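Local coordinates for 6-pyruvoyl tetrahydrobiopterin synthase (PDB 3LX3), which binds a zinc ion and 2-amino-1,5-dihydropteridine-4,6-dione and belongs to the 6-pyruvoyl tetrahydropterin synthase family, at residues L23-S27 / P28-F32; F71-L74 / K75-R79; I149-P152 / F153-R157. All coordinates share one frame; numbering follows the deposited sequence. Where two conformers were deposited one is given.

In the fold
The three contacts follow one another along the chain, and none nests in or crosses another. The subunit has the T-fold of its family, an antiparallel sheet with helices packed on one side. Contact 1, near the N terminus, is the tight turn where strand 20-40 breaks at a corner, residues 28-30. Contact 2 is the first part of helix 71-85, which lies against that strand. There Val25 and Leu23 pack on Phe71, and Phe30 packs on Lys75 and Val78. Contact 3 comes late, where helix 134-149 ends and helix 151-156 begins. Its Ile149 rests on Leu74 and Lys77, and Phe153 meets Ile73. Helix 71-85 therefore lies between contacts 1 and 3.

Contact 1: residues L23-S27 / P28-F32; sequences LLVES and PLFSF
Ser27 and Phe30 meet side chain to side chain at a corner of the chain. The methylene of Ser27 sits over the centre of the Phe30 ring. CB of Ser27 is 3.8 Å from the ring centroid and only 6° off the ring normal, a CH-pi contact. Phe30 reaches this place because its CG lies opposite its own carbonyl carbon (chi1 -56°), which folds the ring back against residues 25-27. Val25 comes to the ring in another way. Its CG2 touches CE2 of Phe30 at 3.9 Å, and the two side chains cross at about a right angle. The carbonyl carbon of Val25 lies at the ring edge, near its plane.

The hydroxyl of Ser27 is turned away from the ring. With chi1 at -170°, OG points across the turn and accepts a hydrogen bond from Leu29 N at 3.2 Å. This is an ST turn. CB of Leu29 packs against the same OG at 3.4 Å. The backbone adds a type I beta turn, closed by Phe30 N to Ser27 O at 3.0 Å. Asn53 ND2 bonds to the same oxygen. Two donors thus grip Ser27 O. Phe30 itself is the centre of an inverse gamma turn, where the bond from Ser31 N to Leu29 O is weak.

Pro28 and Leu29, at the tip, meet their counterparts in a third subunit. Residues 23-25 pair antiparallel with a strand of a second subunit, so the sheet continues across the interface. On entering and leaving the turn the chain pairs with strand 48-61, Val25 with Leu56 and Phe30 with Val54. Helix 71-85 covers the face of the Phe30 ring opposite Ser27.

Contact 2: residues F71-L74 / K75-R79; sequences FSIL and KEKVR. With XTN (2-amino-1,5-dihydropteridine-4,6-dione), chain C.
Ser72 O is held by two donors. Glu76 N reaches it at 3.0 Å, and a water donates to it at 2.9 Å. That water also accepts from Arg79 NH1, at the edge of the guanidinium group. Arg79 was deposited in two conformers, so this bridge is less certain than the helix bond. Lys75 N to Phe71 O, at 2.9 Å, and Val78 N to Leu74 O are ordinary i+4 bonds of the helix.

CG of Phe71 lies anti to its carbonyl carbon (chi1 -75°), which carries the ring away from residues 75-79 and to 2-amino-1,5-dihydropteridine-4,6-dione. Phe71 CD2 is 3.2 Å from C2 of this ligand. The ligand's N2 lies over one ring face, shifted toward the rim, and the two planes are clearly inclined. Phe71 N lies 2.9 Å from ligand N1. Lys75 starts alongside Phe71, its CG 3.4 Å from Phe71 O. Its extended chain carries NZ to Ser171 and Gln172 of a second subunit.

The first helical turn thus offers the ligand both an aromatic face and a backbone nitrogen. The ligand is also hydrogen-bonded to Ile69 O of this chain and to Thr134 OG1 and Glu135 OE2 of the second subunit, so the pocket lies between subunits.

Contact 3: residues I149-P152 / F153-R157; sequences IDLP and FLKTR
Two chi1 angles set up this contact, with CG anti to the backbone N in both. Asp150 (-174°) swings its carboxylate over the start of helix 151-156, and Phe153 (177°) brings the CD2 side of its ring against Ile149. Asp150 OD2 accepts from Phe153 N at 3.1 Å. The donor comes from the anti side, 29° out of the carboxylate plane. This is an N-cap bond. Asp150, with positive phi, is where helix 134-149 gives way and is also the N-cap of helix 151-156. Its carbonyl O accepts from Leu154 N at 2.9 Å.

The apolar side is formed around Ile149. Its CG2 meets CD2 of Leu154 at 3.8 Å, with the side chains at about a right angle. The same CG2 lies 4.1 Å from CD2 of Phe153. At the far end of the helix, Phe153 O has two donors. Thr156 OG1 reaches it at 2.7 Å, on a lone pair in the carbonyl plane, and Arg157 N is the other.

Pro152 has no N-H to satisfy in this first helical turn. The carboxylate of Asp150 is probably favoured in its charged form, since it accepts from a backbone N-H of that turn and sits at the positive end of the helix dipole.

Contact 1: residues L23-S27 / P28-F32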
loop_
_atom_site.group_PDB
_atom_site.type_symbol
_atom_site.label_atom_id
_atom_site.label_comp_id
_atom_site.label_asym_id
_atom_site.label_seq_id
_atom_site.Cartn_x
_atom_site.Cartn_y
_atom_site.Cartn_z
ATOM N N LEU A 23 15.291 -7.771 12.314
ATOM C CA LEU A 23 14.527 -8.381 11.249
ATOM C C LEU A 23 13.037 -8.084 11.459
ATOM O O LEU A 23 12.551 -8.079 12.614
ATOM C CB LEU A 23 14.724 -9.878 11.227
ATOM C CG LEU A 23 16.138 -10.354 10.997
ATOM C CD1 LEU A 23 16.152 -11.868 10.842
ATOM C CD2 LEU A 23 16.864 -9.669 9.846
ATOM N N LEU A 24 12.330 -7.870 10.359
ATOM C CA LEU A 24 10.889 -7.650 10.352
ATOM C C LEU A 24 10.260 -8.572 9.349
ATOM O O LEU A 24 10.669 -8.580 8.170
ATOM C CB LEU A 24 10.551 -6.213 9.957
ATOM C CG LEU A 24 9.056 -5.890 9.747
ATOM C CD1 LEU A 24 8.284 -5.999 11.051
ATOM C CD2 LEU A 24 8.970 -4.469 9.172
ATOM N N VAL A 25 9.262 -9.322 9.791
ATOM C CA VAL A 25 8.452 -10.063 8.858
ATOM C C VAL A 25 6.980 -9.599 9.007
ATOM O O VAL A 25 6.434 -9.520 10.096
ATOM C CB VAL A 25 8.561 -11.618 9.000
ATOM C CG1 VAL A 25 9.959 -12.071 8.627
ATOM C CG2 VAL A 25 8.143 -12.107 10.380
ATOM N N GLU A 26 6.387 -9.266 7.851
ATOM C CA GLU A 26 5.058 -8.703 7.769
ATOM C C GLU A 26 4.417 -9.059 6.470
ATOM O O GLU A 26 5.009 -8.954 5.415
ATOM C CB GLU A 26 5.091 -7.175 7.963
ATOM C CG GLU A 26 5.494 -6.317 6.795
ATOM C CD GLU A 26 5.761 -4.863 7.218
ATOM O OE1 GLU A 26 5.088 -4.377 8.166
ATOM O OE2 GLU A 26 6.675 -4.232 6.626
ATOM N N SER A 27 3.151 -9.432 6.528
ATOM C CA SER A 27 2.477 -9.923 5.329
ATOM C C SER A 27 0.986 -9.904 5.528
ATOM O O SER A 27 0.514 -10.250 6.607
ATOM C CB SER A 27 2.881 -11.371 5.039
ATOM O OG SER A 27 2.395 -11.753 3.727
ATOM N N PRO A 28 0.230 -9.554 4.475
ATOM C CA PRO A 28 -1.217 -9.780 4.595
ATOM C C PRO A 28 -1.581 -11.262 4.878
ATOM O O PRO A 28 -2.711 -11.551 5.323
ATOM C CB PRO A 28 -1.776 -9.290 3.239
ATOM C CG PRO A 28 -0.623 -9.201 2.335
ATOM C CD PRO A 28 0.598 -8.951 3.174
ATOM N N LEU A 29 -0.649 -12.179 4.646
ATOM C CA LEU A 29 -0.799 -13.596 5.025
ATOM C C LEU A 29 -0.843 -13.931 6.510
ATOM O O LEU A 29 -1.339 -14.983 6.876
ATOM C CB LEU A 29 0.382 -14.394 4.518
ATOM C CG LEU A 29 0.260 -15.348 3.349
ATOM C CD1 LEU A 29 1.692 -15.766 2.962
ATOM C CD2 LEU A 29 -0.582 -16.574 3.721
ATOM N N PHE A 30 -0.212 -13.103 7.338
ATOM C CA PHE A 30 -0.083 -13.321 8.787
ATOM C C PHE A 30 -1.346 -12.680 9.353
ATOM O O PHE A 30 -1.320 -11.645 10.072
ATOM C CB PHE A 30 1.134 -12.624 9.391
ATOM C CG PHE A 30 2.428 -12.985 8.756
ATOM C CD1 PHE A 30 2.528 -14.073 7.896
ATOM C CD2 PHE A 30 3.551 -12.221 9.022
ATOM C CE1 PHE A 30 3.728 -14.386 7.308
ATOM C CE2 PHE A 30 4.757 -12.531 8.430
ATOM C CZ PHE A 30 4.832 -13.622 7.575
ATOM N N SER A 31 -2.447 -13.306 8.996
ATOM C CA SER A 31 -3.779 -12.784 9.282
ATOM C C SER A 31 -4.622 -13.802 10.024
ATOM O O SER A 31 -4.465 -15.024 9.835
ATOM C CB SER A 31 -4.506 -12.407 7.987
ATOM O OG SER A 31 -4.635 -13.524 7.121
ATOM N N PHE A 32 -5.529 -13.301 10.843
ATOM C CA PHE A 32 -6.571 -14.131 11.443
ATOM C C PHE A 32 -7.865 -13.361 11.359
ATOM O O PHE A 32 -7.985 -12.267 11.903
ATOM C CB PHE A 32 -6.271 -14.643 12.869
ATOM C CG PHE A 32 -5.730 -13.629 13.859
ATOM C CD1 PHE A 32 -6.547 -13.115 14.868
ATOM C CD2 PHE A 32 -4.381 -13.246 13.849
ATOM C CE1 PHE A 32 -6.010 -12.260 15.835
ATOM C CE2 PHE A 32 -3.910 -12.349 14.759
ATOM C CZ PHE A 32 -4.716 -11.859 15.748
#

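Contact 2: residues F71-L74 / K75-R79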
loop_
_atom_site.group_PDB
_atom_site.type_symbol
_atom_site.label_atom_id
_atom_site.label_comp_id
_atom_site.label_asym_id
_atom_site.label_seq_id
_atom_site.Cartn_x
_atom_site.Cartn_y
_atom_site.Cartn_z
ATOM N N PHE A 71 14.552 -16.061 8.039
ATOM C CA PHE A 71 13.191 -15.548 7.831
ATOM C C PHE A 71 12.164 -16.666 7.645
ATOM O O PHE A 71 10.997 -16.526 8.058
ATOM C CB PHE A 71 13.087 -14.656 6.582
ATOM C CG PHE A 71 13.676 -13.253 6.703
ATOM C CD1 PHE A 71 13.263 -12.342 7.670
ATOM C CD2 PHE A 71 14.566 -12.812 5.739
ATOM C CE1 PHE A 71 13.799 -11.040 7.694
ATOM C CE2 PHE A 71 15.081 -11.504 5.783
ATOM C CZ PHE A 71 14.685 -10.654 6.762
ATOM N N SER A 72 12.539 -17.764 6.973
ATOM C CA SER A 72 11.537 -18.814 6.679
ATOM C C SER A 72 10.975 -19.468 7.955
ATOM O O SER A 72 9.808 -19.831 8.011
ATOM C CB SER A 72 12.146 -19.887 5.780
ATOM O OG SER A 72 12.612 -19.318 4.564
ATOM N N ILE A 73 11.815 -19.602 8.982
ATOM C CA ILE A 73 11.388 -20.136 10.273
ATOM C C ILE A 73 10.412 -19.165 10.913
ATOM O O ILE A 73 9.358 -19.562 11.430
ATOM C CB ILE A 73 12.616 -20.357 11.230
ATOM C CG1 ILE A 73 13.580 -21.365 10.615
ATOM C CG2 ILE A 73 12.153 -20.826 12.605
ATOM C CD1 ILE A 73 14.925 -21.475 11.380
ATOM N N LEU A 74 10.752 -17.875 10.883
ATOM C CA LEU A 74 9.878 -16.841 11.451
ATOM C C LEU A 74 8.518 -16.861 10.783
ATOM O O LEU A 74 7.483 -16.845 11.456
ATOM C CB LEU A 74 10.479 -15.434 11.324
ATOM C CG LEU A 74 11.885 -15.289 11.902
ATOM C CD1 LEU A 74 12.329 -13.818 11.850
ATOM C CD2 LEU A 74 11.981 -15.859 13.349
ATOM N N LYS A 75 8.511 -16.927 9.462
ATOM C CA LYS A 75 7.270 -16.906 8.735
ATOM C C LYS A 75 6.421 -18.134 9.050
ATOM O O LYS A 75 5.203 -18.022 9.204
ATOM C CB LYS A 75 7.525 -16.803 7.248
ATOM C CG LYS A 75 8.065 -15.430 6.798
ATOM C CD LYS A 75 8.205 -15.374 5.278
ATOM C CE LYS A 75 8.208 -13.942 4.749
ATOM N NZ LYS A 75 8.507 -13.879 3.253
ATOM N N GLU A 76 7.073 -19.293 9.099
ATOM C CA GLU A 76 6.373 -20.563 9.359
ATOM C C GLU A 76 5.658 -20.495 10.696
ATOM O O GLU A 76 4.479 -20.836 10.792
ATOM C CB GLU A 76 7.354 -21.733 9.338
ATOM C CG GLU A 76 6.739 -23.074 9.676
ATOM C CD GLU A 76 7.775 -24.172 9.713
ATOM O OE1 GLU A 76 8.652 -24.183 8.821
ATOM O OE2 GLU A 76 7.715 -25.010 10.639
ATOM N N LYS A 77 6.379 -20.007 11.710
ATOM C CA LYS A 77 5.832 -19.961 13.067
ATOM C C LYS A 77 4.769 -18.879 13.234
ATOM O O LYS A 77 3.744 -19.141 13.889
ATOM C CB LYS A 77 6.923 -19.815 14.109
ATOM C CG LYS A 77 7.923 -20.969 14.090
ATOM C CD LYS A 77 7.281 -22.347 14.207
ATOM C CE LYS A 77 8.349 -23.439 14.187
ATOM N NZ LYS A 77 7.672 -24.748 14.095
ATOM N N VAL A 78 4.943 -17.696 12.618
ATOM C CA VAL A 78 3.861 -16.682 12.634
ATOM C C VAL A 78 2.593 -17.219 11.943
ATOM O O VAL A 78 1.491 -17.074 12.462
ATOM C CB VAL A 78 4.287 -15.329 12.008
ATOM C CG1 VAL A 78 3.087 -14.358 11.916
ATOM C CG2 VAL A 78 5.478 -14.707 12.814
ATOM N N ARG A 79 2.745 -17.864 10.788
ATOM C CA ARG A 79 1.579 -18.424 10.096
ATOM C C ARG A 79 0.885 -19.464 10.979
ATOM O O ARG A 79 -0.335 -19.503 11.037
ATOM C CB ARG A 79 1.957 -19.059 8.753
ATOM C CG ARG A 79 2.413 -18.076 7.674
ATOM C CD ARG A 79 2.748 -18.773 6.330
ATOM N NE ARG A 79 3.078 -20.206 6.457
ATOM C CZ ARG A 79 4.271 -20.784 6.246
ATOM N NH1 ARG A 79 5.372 -20.092 5.883
ATOM N NH2 ARG A 79 4.362 -22.106 6.409
HETATM N N1 XTN C . 16.747 -15.175 6.287
HETATM C C2 XTN C . 17.409 -14.057 6.647
HETATM N N2 XTN C . 17.563 -13.737 7.946
HETATM N N3 XTN C . 18.009 -13.228 5.665
HETATM C C4 XTN C . 17.877 -13.476 4.352
HETATM O O4 XTN C . 18.396 -12.682 3.531
HETATM N N5 XTN C . 16.970 -14.960 2.697
HETATM C C6 XTN C . 16.290 -16.099 2.373
HETATM O O6 XTN C . 16.141 -16.400 1.186
HETATM C C7 XTN C . 15.773 -16.939 3.406
HETATM N N8 XTN C . 15.959 -16.573 4.676
HETATM C C4A XTN C . 17.149 -14.618 4.007
HETATM C C8A XTN C . 16.607 -15.448 4.987
HETATM O O HOH W 1 8.242 -20.270 5.628
#

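Contact 3: residues I149-P152 / F153-R157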
loop_
_atom_site.group_PDB
_atom_site.type_symbol
_atom_site.label_atom_id
_atom_site.label_comp_id
_atom_site.label_asym_id
_atom_site.label_seq_id
_atom_site.Cartn_x
_atom_site.Cartn_y
_atom_site.Cartn_z
ATOM N N ILE A 149 8.608 -20.711 18.263
ATOM C CA ILE A 149 9.977 -20.632 17.705
ATOM C C ILE A 149 10.981 -21.339 18.606
ATOM O O ILE A 149 11.947 -21.947 18.101
ATOM C CB ILE A 149 10.396 -19.171 17.402
ATOM C CG1 ILE A 149 9.409 -18.542 16.418
ATOM C CG2 ILE A 149 11.839 -19.124 16.802
ATOM C CD1 ILE A 149 9.492 -16.996 16.268
ATOM N N ASP A 150 10.714 -21.255 19.914
ATOM C CA ASP A 150 11.436 -21.907 21.014
ATOM C C ASP A 150 12.489 -20.969 21.595
ATOM O O ASP A 150 13.372 -20.502 20.873
ATOM C CB ASP A 150 12.103 -23.217 20.583
ATOM C CG ASP A 150 12.714 -23.961 21.751
ATOM O OD1 ASP A 150 11.964 -24.482 22.628
ATOM O OD2 ASP A 150 13.955 -24.003 21.799
ATOM N N LEU A 151 12.401 -20.698 22.894
ATOM C CA LEU A 151 13.264 -19.703 23.499
ATOM C C LEU A 151 14.729 -20.135 23.465
ATOM O O LEU A 151 15.581 -19.318 23.096
ATOM C CB LEU A 151 12.799 -19.368 24.926
ATOM C CG LEU A 151 13.672 -18.412 25.716
ATOM C CD1 LEU A 151 13.702 -17.041 25.056
ATOM C CD2 LEU A 151 13.133 -18.334 27.166
ATOM N N PRO A 152 15.048 -21.407 23.808
ATOM C CA PRO A 152 16.455 -21.791 23.677
ATOM C C PRO A 152 17.008 -21.673 22.269
ATOM O O PRO A 152 18.152 -21.286 22.097
ATOM C CB PRO A 152 16.480 -23.263 24.139
ATOM C CG PRO A 152 15.362 -23.375 25.059
ATOM C CD PRO A 152 14.291 -22.379 24.621
ATOM N N PHE A 153 16.195 -21.991 21.265
ATOM C CA PHE A 153 16.630 -21.822 19.882
ATOM C C PHE A 153 16.887 -20.356 19.572
ATOM O O PHE A 153 17.905 -20.022 18.944
ATOM C CB PHE A 153 15.623 -22.395 18.881
ATOM C CG PHE A 153 16.016 -22.174 17.437
ATOM C CD1 PHE A 153 17.188 -22.715 16.928
ATOM C CD2 PHE A 153 15.222 -21.407 16.601
ATOM C CE1 PHE A 153 17.555 -22.509 15.604
ATOM C CE2 PHE A 153 15.580 -21.186 15.300
ATOM C CZ PHE A 153 16.752 -21.729 14.797
ATOM N N LEU A 154 15.990 -19.471 20.020
ATOM C CA LEU A 154 16.206 -18.033 19.809
ATOM C C LEU A 154 17.548 -17.611 20.430
ATOM O O LEU A 154 18.320 -16.848 19.824
ATOM C CB LEU A 154 15.043 -17.201 20.368
ATOM C CG LEU A 154 13.737 -17.270 19.561
ATOM C CD1 LEU A 154 12.514 -16.878 20.383
ATOM C CD2 LEU A 154 13.833 -16.359 18.376
ATOM N N LYS A 155 17.830 -18.096 21.612
ATOM C CA LYS A 155 19.084 -17.739 22.248
ATOM C C LYS A 155 20.325 -18.306 21.538
ATOM O O LYS A 155 21.369 -17.636 21.490
ATOM C CB LYS A 155 19.036 -18.055 23.737
ATOM C CG LYS A 155 17.986 -17.170 24.440
ATOM C CD LYS A 155 18.070 -17.155 25.955
ATOM C CE LYS A 155 19.290 -16.393 26.465
ATOM N NZ LYS A 155 19.320 -14.937 26.165
ATOM N N THR A 156 20.221 -19.499 20.945
ATOM C CA THR A 156 21.329 -20.028 20.126
ATOM C C THR A 156 21.661 -19.108 18.953
ATOM O O THR A 156 22.799 -19.066 18.469
ATOM C CB THR A 156 21.091 -21.489 19.574
ATOM O OG1 THR A 156 20.098 -21.520 18.527
ATOM C CG2 THR A 156 20.757 -22.460 20.681
ATOM N N ARG A 157 20.643 -18.412 18.449
ATOM C CA ARG A 157 20.813 -17.480 17.318
ATOM C C ARG A 157 21.214 -16.056 17.728
ATOM O O ARG A 157 21.410 -15.202 16.896
ATOM C CB ARG A 157 19.525 -17.417 16.489
ATOM C CG ARG A 157 19.152 -18.752 15.823
ATOM C CD ARG A 157 20.213 -19.261 14.836
ATOM N NE ARG A 157 20.568 -18.277 13.830
ATOM C CZ ARG A 157 21.308 -18.549 12.744
ATOM N NH1 ARG A 157 21.734 -19.794 12.487
ATOM N NH2 ARG A 157 21.602 -17.600 11.900
#